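Local coordinates for 6b protein (Agrobacterium vitis, PDB 3AQ2) that disturbs plant cell proliferation, possibly by interfering with the host microRNA machinery, and has an ADP-ribosylation fold, at residues 65-69 with 95-101; 82-86 with 191-197; 85-89 with 116-122; 142-146 with 157-162. All coordinates share one frame; numbering follows the deposited sequence.

Interaction 1: 65-69 with 95-101; sequences LTYVY and ATAMPPW
Tyr67 and Thr96 make a single antiparallel hydrogen-bonded pair, with Tyr67 N giving to Thr96 O at 2.8 Å and Thr96 N to Tyr67 O at 3.0 Å, before 97-101 leaves the strand and runs past two tyrosine rings. Pro100 crosses Tyr67 at about a right angle: its CD sits over the centre of one ring face, 3.8 Å from the centroid, a CH-pi contact. Pro99 CA comes to 3.7 Å from Tyr67 CE1, and Thr96 O and Ala97 O lie at the edge of this ring, near its plane. Tyr69 is met at its edge instead. Its OH donates to Met98 O over 2.7 Å, tilted 30° from the carbonyl plane, while Thr96 CG2 meets Tyr69 CE1 at 3.5 Å in the plane of the ring. With CG opposite its own carbonyl carbon, chi1 of -68° brings the hydroxyl end of the Tyr69 ring to Met98 O. Thr96 divides its two branches: CG2 serves Tyr69, and OG1 accepts from Met98 N at 3.1 Å along a nearly straight line (171°), an ST turn. OG1 is also bonded to Gly157 O, which ties the turn to strand 154-161. Beyond Tyr67, Val68 CG2 packs on Ala95 CB at 3.7 Å. Leu27 of helix 20-38 touches both Tyr67 and Trp101. The bridge joins edge strand 66-70 of the mixed sheet to edge strand 93-96 of the three-stranded sheet, an arrangement consistent with the split two-sheet core of ADP-ribosyltransferase-like folds.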
loop_
_atom_site.group_PDB
_atom_site.type_symbol
_atom_site.label_atom_id
_atom_site.label_comp_id
_atom_site.label_asym_id
_atom_site.label_seq_id
_atom_site.Cartn_x
_atom_site.Cartn_y
_atom_site.Cartn_z
ATOM N N LEU A 65 -6.836 0.694 -6.593
ATOM C CA LEU A 65 -5.562 0.507 -5.920
ATOM C C LEU A 65 -5.096 1.793 -5.250
ATOM O O LEU A 65 -5.346 2.906 -5.751
ATOM C CB LEU A 65 -4.497 0.064 -6.924
ATOM C CG LEU A 65 -4.705 -1.275 -7.632
ATOM C CD1 LEU A 65 -3.632 -1.457 -8.693
ATOM C CD2 LEU A 65 -4.680 -2.445 -6.635
ATOM N N THR A 66 -4.417 1.635 -4.124
ATOM C CA THR A 66 -3.622 2.725 -3.540
ATOM C C THR A 66 -2.179 2.253 -3.389
ATOM O O THR A 66 -1.884 1.056 -3.553
ATOM C CB THR A 66 -4.202 3.251 -2.209
ATOM O OG1 THR A 66 -4.373 2.164 -1.290
ATOM C CG2 THR A 66 -5.564 3.939 -2.455
ATOM N N TYR A 67 -1.292 3.185 -3.065
ATOM C CA TYR A 67 0.150 2.946 -3.179
ATOM C C TYR A 67 0.877 3.214 -1.879
ATOM O O TYR A 67 0.631 4.230 -1.218
ATOM C CB TYR A 67 0.730 3.785 -4.339
ATOM C CG TYR A 67 -0.003 3.472 -5.627
ATOM C CD1 TYR A 67 -1.101 4.227 -6.040
ATOM C CD2 TYR A 67 0.375 2.379 -6.403
ATOM C CE1 TYR A 67 -1.795 3.897 -7.212
ATOM C CE2 TYR A 67 -0.309 2.047 -7.567
ATOM C CZ TYR A 67 -1.388 2.802 -7.961
ATOM O OH TYR A 67 -2.057 2.479 -9.127
ATOM N N VAL A 68 1.753 2.285 -1.508
ATOM C CA VAL A 68 2.651 2.481 -0.369
ATOM C C VAL A 68 4.055 2.557 -0.962
ATOM O O VAL A 68 4.556 1.591 -1.527
ATOM C CB VAL A 68 2.542 1.358 0.697
ATOM C CG1 VAL A 68 3.581 1.556 1.787
ATOM C CG2 VAL A 68 1.131 1.338 1.301
ATOM N N TYR A 69 4.664 3.736 -0.858
ATOM C CA TYR A 69 5.969 3.978 -1.461
ATOM C C TYR A 69 7.106 3.432 -0.598
ATOM O O TYR A 69 7.077 3.540 0.636
ATOM C CB TYR A 69 6.120 5.470 -1.790
ATOM C CG TYR A 69 5.177 5.848 -2.906
ATOM C CD1 TYR A 69 3.909 6.390 -2.640
ATOM C CD2 TYR A 69 5.517 5.578 -4.234
ATOM C CE1 TYR A 69 3.030 6.698 -3.684
ATOM C CE2 TYR A 69 4.642 5.884 -5.283
ATOM C CZ TYR A 69 3.411 6.439 -5.007
ATOM O OH TYR A 69 2.569 6.713 -6.064
ATOM N N ALA A 95 -0.926 5.172 2.929
ATOM C CA ALA A 95 -1.052 4.887 1.503
ATOM C C ALA A 95 -1.726 6.062 0.810
ATOM O O ALA A 95 -2.432 6.833 1.443
ATOM C CB ALA A 95 -1.845 3.597 1.286
ATOM N N THR A 96 -1.495 6.206 -0.489
ATOM C CA THR A 96 -2.145 7.279 -1.237
ATOM C C THR A 96 -2.712 6.798 -2.561
ATOM O O THR A 96 -2.193 5.850 -3.152
ATOM C CB THR A 96 -1.174 8.479 -1.477
ATOM O OG1 THR A 96 -1.873 9.537 -2.167
ATOM C CG2 THR A 96 0.086 8.056 -2.280
ATOM N N ALA A 97 -3.763 7.474 -3.015
ATOM C CA ALA A 97 -4.308 7.268 -4.344
ATOM C C ALA A 97 -3.405 7.877 -5.436
ATOM O O ALA A 97 -3.581 7.553 -6.617
ATOM C CB ALA A 97 -5.740 7.836 -4.434
ATOM N N MET A 98 -2.461 8.747 -5.060
ATOM C CA MET A 98 -1.550 9.355 -6.058
ATOM C C MET A 98 -0.722 8.238 -6.664
ATOM O O MET A 98 0.024 7.583 -5.935
ATOM C CB MET A 98 -0.593 10.346 -5.410
ATOM C CG MET A 98 -1.236 11.603 -4.904
ATOM S SD MET A 98 0.106 12.730 -4.472
ATOM C CE MET A 98 -0.815 14.243 -4.213
ATOM N N PRO A 99 -0.865 7.998 -7.983
ATOM C CA PRO A 99 -0.148 6.887 -8.599
ATOM C C PRO A 99 1.337 7.212 -8.810
ATOM O O PRO A 99 1.737 8.382 -8.737
ATOM C CB PRO A 99 -0.869 6.706 -9.935
ATOM C CG PRO A 99 -1.319 8.077 -10.292
ATOM C CD PRO A 99 -1.696 8.715 -8.970
ATOM N N PRO A 100 2.157 6.181 -9.058
ATOM C CA PRO A 100 3.610 6.388 -9.143
ATOM C C PRO A 100 4.098 7.356 -10.231
ATOM O O PRO A 100 5.236 7.820 -10.159
ATOM C CB PRO A 100 4.156 4.964 -9.388
ATOM C CG PRO A 100 3.072 4.047 -8.958
ATOM C CD PRO A 100 1.783 4.758 -9.187
ATOM N N TRP A 101 3.253 7.660 -11.221
ATOM C CA TRP A 101 3.620 8.583 -12.304
ATOM C C TRP A 101 3.081 9.998 -12.114
ATOM O O TRP A 101 3.278 10.846 -12.987
ATOM C CB TRP A 101 3.125 8.048 -13.658
ATOM C CG TRP A 101 1.641 7.751 -13.662
ATOM C CD1 TRP A 101 0.612 8.627 -13.924
ATOM C CD2 TRP A 101 1.030 6.491 -13.369
ATOM N NE1 TRP A 101 -0.599 7.979 -13.809
ATOM C CE2 TRP A 101 -0.370 6.668 -13.469
ATOM C CE3 TRP A 101 1.533 5.220 -13.046
ATOM C CZ2 TRP A 101 -1.275 5.622 -13.248
ATOM C CZ3 TRP A 101 0.621 4.177 -12.804
ATOM C CH2 TRP A 101 -0.761 4.387 -12.927
#

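Interaction 2: 82-86 with 191-197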
loop_
_atom_site.group_PDB
_atom_site.type_symbol
_atom_site.label_atom_id
_atom_site.label_comp_id
_atom_site.label_asym_id
_atom_site.label_seq_id
_atom_site.Cartn_x
_atom_site.Cartn_y
_atom_site.Cartn_z
ATOM N N ARG A 82 4.496 -11.179 0.989
ATOM C CA ARG A 82 3.166 -10.718 1.396
ATOM C C ARG A 82 3.227 -9.941 2.709
ATOM O O ARG A 82 2.533 -10.270 3.679
ATOM C CB ARG A 82 2.199 -11.898 1.503
ATOM C CG ARG A 82 0.818 -11.568 1.002
ATOM C CD ARG A 82 -0.112 -12.765 1.105
ATOM N NE ARG A 82 0.405 -13.933 0.402
ATOM C CZ ARG A 82 0.862 -15.028 1.001
ATOM N NH1 ARG A 82 0.868 -15.119 2.326
ATOM N NH2 ARG A 82 1.314 -16.038 0.273
ATOM N N LEU A 83 4.082 -8.921 2.735
ATOM C CA LEU A 83 4.230 -8.057 3.902
ATOM C C LEU A 83 3.941 -6.612 3.549
ATOM O O LEU A 83 4.150 -6.182 2.413
ATOM C CB LEU A 83 5.643 -8.151 4.479
ATOM C CG LEU A 83 6.125 -9.539 4.907
ATOM C CD1 LEU A 83 7.625 -9.553 5.177
ATOM C CD2 LEU A 83 5.345 -10.024 6.125
ATOM N N LEU A 84 3.463 -5.870 4.539
ATOM C CA LEU A 84 3.318 -4.434 4.402
ATOM C C LEU A 84 4.094 -3.762 5.544
ATOM O O LEU A 84 3.945 -4.159 6.700
ATOM C CB LEU A 84 1.843 -4.069 4.454
ATOM C CG LEU A 84 1.488 -2.644 4.025
ATOM C CD1 LEU A 84 1.674 -2.454 2.506
ATOM C CD2 LEU A 84 0.078 -2.323 4.450
ATOM N N PRO A 85 4.943 -2.758 5.219
ATOM C CA PRO A 85 5.719 -2.069 6.256
ATOM C C PRO A 85 4.962 -0.899 6.874
ATOM O O PRO A 85 4.084 -0.311 6.234
ATOM C CB PRO A 85 6.910 -1.507 5.478
ATOM C CG PRO A 85 6.348 -1.188 4.128
ATOM C CD PRO A 85 5.234 -2.224 3.870
ATOM N N SER A 86 5.306 -0.560 8.113
ATOM C CA SER A 86 4.940 0.752 8.626
ATOM C C SER A 86 5.842 1.788 7.948
ATOM O O SER A 86 6.980 1.482 7.545
ATOM C CB SER A 86 5.119 0.825 10.144
ATOM O OG SER A 86 6.480 0.598 10.473
ATOM N N ASP A 191 5.776 -3.348 12.783
ATOM C CA ASP A 191 6.387 -2.555 11.709
ATOM C C ASP A 191 6.492 -3.327 10.392
ATOM O O ASP A 191 6.786 -2.747 9.343
ATOM C CB ASP A 191 7.726 -1.990 12.154
ATOM C CG ASP A 191 7.561 -0.948 13.242
ATOM O OD1 ASP A 191 6.860 0.064 13.007
ATOM O OD2 ASP A 191 8.123 -1.149 14.337
ATOM N N LEU A 192 6.236 -4.634 10.457
ATOM C CA LEU A 192 6.007 -5.447 9.259
ATOM C C LEU A 192 4.859 -6.402 9.550
ATOM O O LEU A 192 4.955 -7.248 10.454
ATOM C CB LEU A 192 7.243 -6.274 8.875
ATOM C CG LEU A 192 8.452 -5.646 8.190
ATOM C CD1 LEU A 192 9.516 -6.718 8.035
ATOM C CD2 LEU A 192 8.104 -5.048 6.834
ATOM N N ILE A 193 3.780 -6.267 8.792
ATOM C CA ILE A 193 2.606 -7.119 8.963
ATOM C C ILE A 193 2.382 -8.018 7.752
ATOM O O ILE A 193 2.783 -7.687 6.637
ATOM C CB ILE A 193 1.326 -6.277 9.255
ATOM C CG1 ILE A 193 0.982 -5.329 8.097
ATOM C CG2 ILE A 193 1.501 -5.490 10.567
ATOM C CD1 ILE A 193 -0.399 -4.678 8.221
ATOM N N HIS A 194 1.763 -9.169 7.973
ATOM C CA HIS A 194 1.289 -9.995 6.875
ATOM C C HIS A 194 0.114 -9.288 6.185
ATOM O O HIS A 194 -0.894 -8.976 6.829
ATOM C CB HIS A 194 0.868 -11.356 7.424
ATOM C CG HIS A 194 0.138 -12.217 6.449
ATOM N ND1 HIS A 194 0.519 -12.357 5.130
ATOM C CD2 HIS A 194 -0.921 -13.043 6.625
ATOM C CE1 HIS A 194 -0.299 -13.202 4.527
ATOM N NE2 HIS A 194 -1.187 -13.625 5.409
ATOM N N TYR A 195 0.245 -9.030 4.884
ATOM C CA TYR A 195 -0.760 -8.243 4.163
ATOM C C TYR A 195 -0.670 -8.514 2.658
ATOM O O TYR A 195 0.434 -8.557 2.116
ATOM C CB TYR A 195 -0.533 -6.749 4.435
ATOM C CG TYR A 195 -1.694 -5.860 4.051
ATOM C CD1 TYR A 195 -2.636 -5.469 5.010
ATOM C CD2 TYR A 195 -1.849 -5.409 2.734
ATOM C CE1 TYR A 195 -3.715 -4.653 4.664
ATOM C CE2 TYR A 195 -2.924 -4.596 2.373
ATOM C CZ TYR A 195 -3.848 -4.221 3.349
ATOM O OH TYR A 195 -4.908 -3.416 2.999
ATOM N N PRO A 196 -1.823 -8.704 1.982
ATOM C CA PRO A 196 -1.748 -9.043 0.557
ATOM C C PRO A 196 -1.271 -7.868 -0.281
ATOM O O PRO A 196 -1.741 -6.745 -0.103
ATOM C CB PRO A 196 -3.201 -9.381 0.188
ATOM C CG PRO A 196 -3.897 -9.623 1.515
ATOM C CD PRO A 196 -3.223 -8.663 2.443
ATOM N N ILE A 197 -0.337 -8.147 -1.180
ATOM C CA ILE A 197 0.177 -7.145 -2.102
ATOM C C ILE A 197 -0.328 -7.491 -3.494
ATOM O O ILE A 197 -0.168 -8.624 -3.944
ATOM C CB ILE A 197 1.736 -7.116 -2.074
ATOM C CG1 ILE A 197 2.265 -6.922 -0.634
ATOM C CG2 ILE A 197 2.276 -6.028 -3.029
ATOM C CD1 ILE A 197 1.756 -5.654 0.084
#
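Arg82 O takes two N-H groups from the facing segment. Tyr195 N comes in over 2.9 Å from above the carbonyl plane, 45° out of it, whereas His194 ND1, at 3.2 Å, lies in that plane and uses the N-H at the edge of its own ring; this second bond, with a weak one from NE2 to Phe44 O, fixes the turn of the imidazole. Arg82 runs beside His194 and points the same way, with guanidinium and imidazole turned 75° apart, so that His194 CE1 meets the guanidinium at its edge, 3.1 Å from NH1. Farther along, Leu84 and Ile193 form an antiparallel hydrogen-bonded pair: Leu84 N gives to Ile193 O at 2.9 Å and Ile193 N to Leu84 O at 3.0 Å. At the far end Ser86 N binds Asp191 O, and Ser86 OG donates to the anti side of Asp191 OD1 at 2.6 Å. Leu84, with CG opposite its backbone N (chi1 -167°), lies alongside Tyr195 and puts CD2 over the centre of the ring, 4.0 Å from the centroid; Pro196 CD covers the opposite face, and Tyr195 OH is anchored on Leu138 O. Ile197 CD1 presses on Leu83 O at 3.4 Å, a buried oxygen without a polar partner. Arg82 itself is placed by the Schellman motif ending helix 72-81. This two-stranded sheet is sandwiched: Leu83, Pro85 and Leu192 lie against Cys78 and Leu77 of that helix, while Leu84 packs on Leu135 and Ile137 of strand 133-137, Ile197 on Ile137, and Tyr195 and Pro196 on Leu59 of strand 58-60.

Interaction 3: 85-89 with 116-122; sequences PSNSP and CGQGGFV
Pro85 CB rests obliquely against the Phe121 ring, 3.9 Å from CD1, and the same ring is flanked by Thr74 and Leu77 of helix 72-81 and by Leu192. The flat amide of Asn87 is held from outside the contact, OD1 by Val94 N and ND2 by Tyr124 OH, while its CB packs on Val122 CB at 3.8 Å. Asn87 and Ser88 form a classic beta bulge opposite Gly92, just where the chain leaves strand 83-85, and the loop after helix 105-115 wraps around it. Val122 N gives a straight bond to Ser86 O (2.9 Å, 173°). Its neighbour Phe121 N donates to Ser86 OG at 2.9 Å; chi1 of 61° sets this hydroxyl, also bonded to Asp191 OD1, between backbone N and carbonyl carbon, where Gly120 CA also comes within 3.4 Å. Because Gly120 carries no side chain, the two backbones can close up at Ser88. Pro85 CG and Val122 CG2 add an apolar touch beside this pair of bonds. At the outer end Pro89 CD touches Gly117 C, and Gln118 O comes within 3.4 Å of the Pro89 CD. Ser88 OG, also bonded to Tyr165 OH, accepts from Gly117 N at 3.0 Å, and a water lies between Asn87 O and Gly117 O, 2.9 Å from Asn87 O.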
loop_
_atom_site.group_PDB
_atom_site.type_symbol
_atom_site.label_atom_id
_atom_site.label_comp_id
_atom_site.label_asym_id
_atom_site.label_seq_id
_atom_site.Cartn_x
_atom_site.Cartn_y
_atom_site.Cartn_z
ATOM N N PRO A 85 4.943 -2.758 5.219
ATOM C CA PRO A 85 5.719 -2.069 6.256
ATOM C C PRO A 85 4.962 -0.899 6.874
ATOM O O PRO A 85 4.084 -0.311 6.234
ATOM C CB PRO A 85 6.910 -1.507 5.478
ATOM C CG PRO A 85 6.348 -1.188 4.128
ATOM C CD PRO A 85 5.234 -2.224 3.870
ATOM N N SER A 86 5.306 -0.560 8.113
ATOM C CA SER A 86 4.940 0.752 8.626
ATOM C C SER A 86 5.842 1.788 7.948
ATOM O O SER A 86 6.980 1.482 7.545
ATOM C CB SER A 86 5.119 0.825 10.144
ATOM O OG SER A 86 6.480 0.598 10.473
ATOM N N ASN A 87 5.322 3.002 7.799
ATOM C CA ASN A 87 6.120 4.127 7.305
ATOM C C ASN A 87 5.915 5.374 8.165
ATOM O O ASN A 87 6.180 6.499 7.737
ATOM C CB ASN A 87 5.832 4.414 5.823
ATOM C CG ASN A 87 4.365 4.624 5.544
ATOM O OD1 ASN A 87 3.560 4.781 6.474
ATOM N ND2 ASN A 87 4.001 4.642 4.253
ATOM N N SER A 88 5.430 5.153 9.385
ATOM C CA SER A 88 5.166 6.213 10.337
ATOM C C SER A 88 5.211 5.573 11.729
ATOM O O SER A 88 5.053 4.353 11.843
ATOM C CB SER A 88 3.781 6.809 10.036
ATOM O OG SER A 88 3.727 8.183 10.373
ATOM N N PRO A 89 5.442 6.370 12.792
ATOM C CA PRO A 89 5.466 5.766 14.133
ATOM C C PRO A 89 4.096 5.226 14.587
ATOM O O PRO A 89 3.096 5.398 13.882
ATOM C CB PRO A 89 5.951 6.917 15.032
ATOM C CG PRO A 89 5.600 8.148 14.318
ATOM C CD PRO A 89 5.738 7.814 12.838
ATOM N N CYS A 116 4.143 11.746 6.969
ATOM C CA CYS A 116 4.554 10.593 7.768
ATOM C C CYS A 116 5.674 10.967 8.705
ATOM O O CYS A 116 6.606 11.628 8.288
ATOM C CB CYS A 116 5.083 9.509 6.830
ATOM S SG CYS A 116 3.914 8.942 5.597
ATOM N N GLY A 117 5.614 10.498 9.949
ATOM C CA GLY A 117 6.689 10.739 10.912
ATOM C C GLY A 117 7.825 9.734 10.808
ATOM O O GLY A 117 7.887 8.922 9.864
ATOM N N GLN A 118 8.732 9.800 11.779
ATOM C CA GLN A 118 9.880 8.900 11.803
ATOM C C GLN A 118 9.667 7.834 12.864
ATOM O O GLN A 118 8.959 8.060 13.859
ATOM C CB GLN A 118 11.165 9.686 12.090
ATOM C CG GLN A 118 11.400 10.855 11.135
ATOM C CD GLN A 118 12.869 11.271 11.071
ATOM O OE1 GLN A 118 13.757 10.434 11.140
ATOM N NE2 GLN A 118 13.114 12.559 10.913
ATOM N N GLY A 119 10.297 6.678 12.663
ATOM C CA GLY A 119 10.224 5.582 13.627
ATOM C C GLY A 119 9.701 4.282 13.046
ATOM O O GLY A 119 9.857 3.222 13.655
ATOM N N GLY A 120 9.067 4.353 11.879
ATOM C CA GLY A 120 8.536 3.151 11.242
ATOM C C GLY A 120 9.611 2.410 10.465
ATOM O O GLY A 120 10.775 2.822 10.451
ATOM N N PHE A 121 9.212 1.316 9.819
ATOM C CA PHE A 121 10.125 0.483 9.023
ATOM C C PHE A 121 10.720 1.265 7.861
ATOM O O PHE A 121 11.932 1.220 7.620
ATOM C CB PHE A 121 9.388 -0.741 8.483
ATOM C CG PHE A 121 10.300 -1.800 7.910
ATOM C CD1 PHE A 121 10.608 -1.818 6.556
ATOM C CD2 PHE A 121 10.849 -2.777 8.731
ATOM C CE1 PHE A 121 11.454 -2.800 6.020
ATOM C CE2 PHE A 121 11.698 -3.762 8.208
ATOM C CZ PHE A 121 11.997 -3.775 6.855
ATOM N N VAL A 122 9.840 1.954 7.143
ATOM C CA VAL A 122 10.213 2.870 6.084
ATOM C C VAL A 122 10.195 4.270 6.696
ATOM O O VAL A 122 9.261 4.636 7.413
ATOM C CB VAL A 122 9.194 2.781 4.927
ATOM C CG1 VAL A 122 9.313 3.980 3.984
ATOM C CG2 VAL A 122 9.405 1.486 4.161
HETATM O O HOH W 1 8.331 8.240 7.027
#

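Interaction 4: 142-146 with 157-162; sequences LFIRI and GWYARQ
Leu142 and Gln162 share a water at the open end of the hairpin: it donates to Leu142 O at 2.6 Å and to Gln162 OE1 at 2.9 Å, and accepts from Gln162 N at 2.9 Å. From there the strands run antiparallel. Ile144 and Ala160 exchange two backbone bonds as a hydrogen-bonded pair, and Ile146 N gives a straight bond to Trp158 O (2.8 Å, 171°). On the side of Phe143 and Arg161, Arg161 CB stands over the centre of the Phe143 ring, 3.6 Å from the centroid, a CH-pi contact. The rest of Arg161 is extended, CG lying opposite its backbone N (chi1 -177°), and passes Leu142 CD1 to reach Glu57 in a salt bridge and Gln188 O. Arg145 lays one guanidinium face over Gly157 CA, 3.5 Å from CZ, where the glycine leaves room; its NH1 makes only a weak bond with Tyr159 OH at 3.1 Å. On the other side Ile146 CG1 meets Trp158 CB at 3.7 Å, while its CG2 branch packs on Ala160 CB. Trp158 itself turns away toward helix 105-115. Both arginines thus lend carbon chains or a flat face to the pairing, which rests on backbone bonds and apolar packing; Arg145 NH2 finds its stronger partner, Thr148 OG1, farther along its own strand, and the charge of Arg161 is directed out of the hairpin.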
loop_
_atom_site.group_PDB
_atom_site.type_symbol
_atom_site.label_atom_id
_atom_site.label_comp_id
_atom_site.label_asym_id
_atom_site.label_seq_id
_atom_site.Cartn_x
_atom_site.Cartn_y
_atom_site.Cartn_z
ATOM N N LEU A 142 -9.346 -1.038 8.016
ATOM C CA LEU A 142 -8.562 -0.320 9.029
ATOM C C LEU A 142 -7.858 0.920 8.485
ATOM O O LEU A 142 -7.271 1.694 9.255
ATOM C CB LEU A 142 -7.567 -1.253 9.720
ATOM C CG LEU A 142 -8.166 -2.478 10.408
ATOM C CD1 LEU A 142 -7.053 -3.290 11.020
ATOM C CD2 LEU A 142 -9.189 -2.092 11.471
ATOM N N PHE A 143 -7.888 1.110 7.169
ATOM C CA PHE A 143 -7.364 2.347 6.591
ATOM C C PHE A 143 -8.452 3.417 6.659
ATOM O O PHE A 143 -9.584 3.199 6.195
ATOM C CB PHE A 143 -6.961 2.126 5.132
ATOM C CG PHE A 143 -5.626 1.429 4.957
ATOM C CD1 PHE A 143 -5.543 0.034 5.016
ATOM C CD2 PHE A 143 -4.460 2.160 4.717
ATOM C CE1 PHE A 143 -4.311 -0.619 4.836
ATOM C CE2 PHE A 143 -3.234 1.521 4.539
ATOM C CZ PHE A 143 -3.164 0.117 4.586
ATOM N N ILE A 144 -8.114 4.570 7.225
ATOM C CA ILE A 144 -9.029 5.699 7.270
ATOM C C ILE A 144 -8.472 6.799 6.379
ATOM O O ILE A 144 -7.248 6.939 6.273
ATOM C CB ILE A 144 -9.227 6.222 8.718
ATOM C CG1 ILE A 144 -7.882 6.594 9.362
ATOM C CG2 ILE A 144 -9.987 5.180 9.562
ATOM C CD1 ILE A 144 -8.008 7.473 10.604
ATOM N N ARG A 145 -9.348 7.553 5.718
ATOM C CA ARG A 145 -8.892 8.691 4.914
ATOM C C ARG A 145 -8.465 9.827 5.832
ATOM O O ARG A 145 -9.220 10.207 6.723
ATOM C CB ARG A 145 -10.004 9.176 3.989
ATOM C CG ARG A 145 -9.516 10.245 3.025
ATOM C CD ARG A 145 -10.071 9.973 1.677
ATOM N NE ARG A 145 -9.941 11.116 0.788
ATOM C CZ ARG A 145 -10.330 11.083 -0.476
ATOM N NH1 ARG A 145 -10.817 9.951 -0.978
ATOM N NH2 ARG A 145 -10.217 12.157 -1.230
ATOM N N ILE A 146 -7.269 10.366 5.595
ATOM C CA ILE A 146 -6.689 11.415 6.442
ATOM C C ILE A 146 -6.592 12.792 5.778
ATOM O O ILE A 146 -6.542 13.815 6.466
ATOM C CB ILE A 146 -5.294 11.001 6.993
ATOM C CG1 ILE A 146 -4.290 10.776 5.844
ATOM C CG2 ILE A 146 -5.427 9.766 7.870
ATOM C CD1 ILE A 146 -2.806 10.629 6.298
ATOM N N GLY A 157 -6.830 10.900 -2.521
ATOM C CA GLY A 157 -6.919 10.604 -1.097
ATOM C C GLY A 157 -5.595 10.124 -0.520
ATOM O O GLY A 157 -4.770 9.529 -1.229
ATOM N N TRP A 158 -5.395 10.430 0.760
ATOM C CA TRP A 158 -4.345 9.864 1.604
ATOM C C TRP A 158 -5.016 9.096 2.734
ATOM O O TRP A 158 -6.045 9.541 3.272
ATOM C CB TRP A 158 -3.476 10.985 2.191
ATOM C CG TRP A 158 -2.551 11.523 1.160
ATOM C CD1 TRP A 158 -2.855 12.410 0.151
ATOM C CD2 TRP A 158 -1.187 11.142 0.964
ATOM N NE1 TRP A 158 -1.744 12.616 -0.639
ATOM C CE2 TRP A 158 -0.710 11.855 -0.156
ATOM C CE3 TRP A 158 -0.317 10.276 1.638
ATOM C CZ2 TRP A 158 0.612 11.725 -0.626
ATOM C CZ3 TRP A 158 1.003 10.152 1.181
ATOM C CH2 TRP A 158 1.447 10.871 0.052
ATOM N N TYR A 159 -4.437 7.945 3.068
ATOM C CA TYR A 159 -5.062 6.996 3.997
ATOM C C TYR A 159 -4.037 6.507 4.984
ATOM O O TYR A 159 -2.859 6.408 4.657
ATOM C CB TYR A 159 -5.632 5.786 3.246
ATOM C CG TYR A 159 -6.639 6.155 2.177
ATOM C CD1 TYR A 159 -6.217 6.547 0.910
ATOM C CD2 TYR A 159 -8.004 6.096 2.437
ATOM C CE1 TYR A 159 -7.132 6.897 -0.085
ATOM C CE2 TYR A 159 -8.939 6.443 1.443
ATOM C CZ TYR A 159 -8.486 6.834 0.196
ATOM O OH TYR A 159 -9.406 7.171 -0.777
ATOM N N ALA A 160 -4.486 6.176 6.189
ATOM C CA ALA A 160 -3.575 5.607 7.170
ATOM C C ALA A 160 -4.212 4.440 7.892
ATOM O O ALA A 160 -5.380 4.529 8.299
ATOM C CB ALA A 160 -3.163 6.663 8.167
ATOM N N ARG A 161 -3.442 3.356 8.014
ATOM C CA ARG A 161 -3.761 2.232 8.894
ATOM C C ARG A 161 -3.000 2.449 10.194
ATOM O O ARG A 161 -1.758 2.521 10.196
ATOM C CB ARG A 161 -3.317 0.917 8.251
ATOM C CG ARG A 161 -3.661 -0.325 9.055
ATOM C CD ARG A 161 -3.035 -1.557 8.379
ATOM N NE ARG A 161 -3.394 -2.800 9.065
ATOM C CZ ARG A 161 -2.812 -3.224 10.191
ATOM N NH1 ARG A 161 -1.852 -2.496 10.764
ATOM N NH2 ARG A 161 -3.189 -4.373 10.749
ATOM N N GLN A 162 -3.738 2.562 11.298
ATOM C CA GLN A 162 -3.134 2.825 12.611
ATOM C C GLN A 162 -2.276 4.112 12.614
ATOM O O GLN A 162 -2.593 5.053 11.893
ATOM C CB GLN A 162 -2.387 1.578 13.112
ATOM C CG GLN A 162 -3.325 0.379 13.317
ATOM C CD GLN A 162 -4.347 0.612 14.439
ATOM O OE1 GLN A 162 -5.539 0.831 14.189
ATOM N NE2 GLN A 162 -3.877 0.587 15.674
HETATM O O HOH W 2 -6.554 2.031 11.771
#

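From the N terminus, interaction 1 opens at 65-69 and closes at 95-101, bringing the mixed sheet to the three-stranded one. Inside that loop begin interactions 2 and 3, which share Pro85 and Ser86; both cross interaction 1, since their partners lie beyond residue 101. Interaction 3 ends first, at 116-122, and interaction 2 only at 191-197, returning the late chain to strand 83-85. Interaction 4, a hairpin of 142-162, falls within that long span and follows interactions 1 and 3 in series. Strands 93-96 and 154-161 adjoin in one sheet, linking interactions 1 and 4, while Tyr195 and Leu84 touch Phe143 to join interactions 2 and 4.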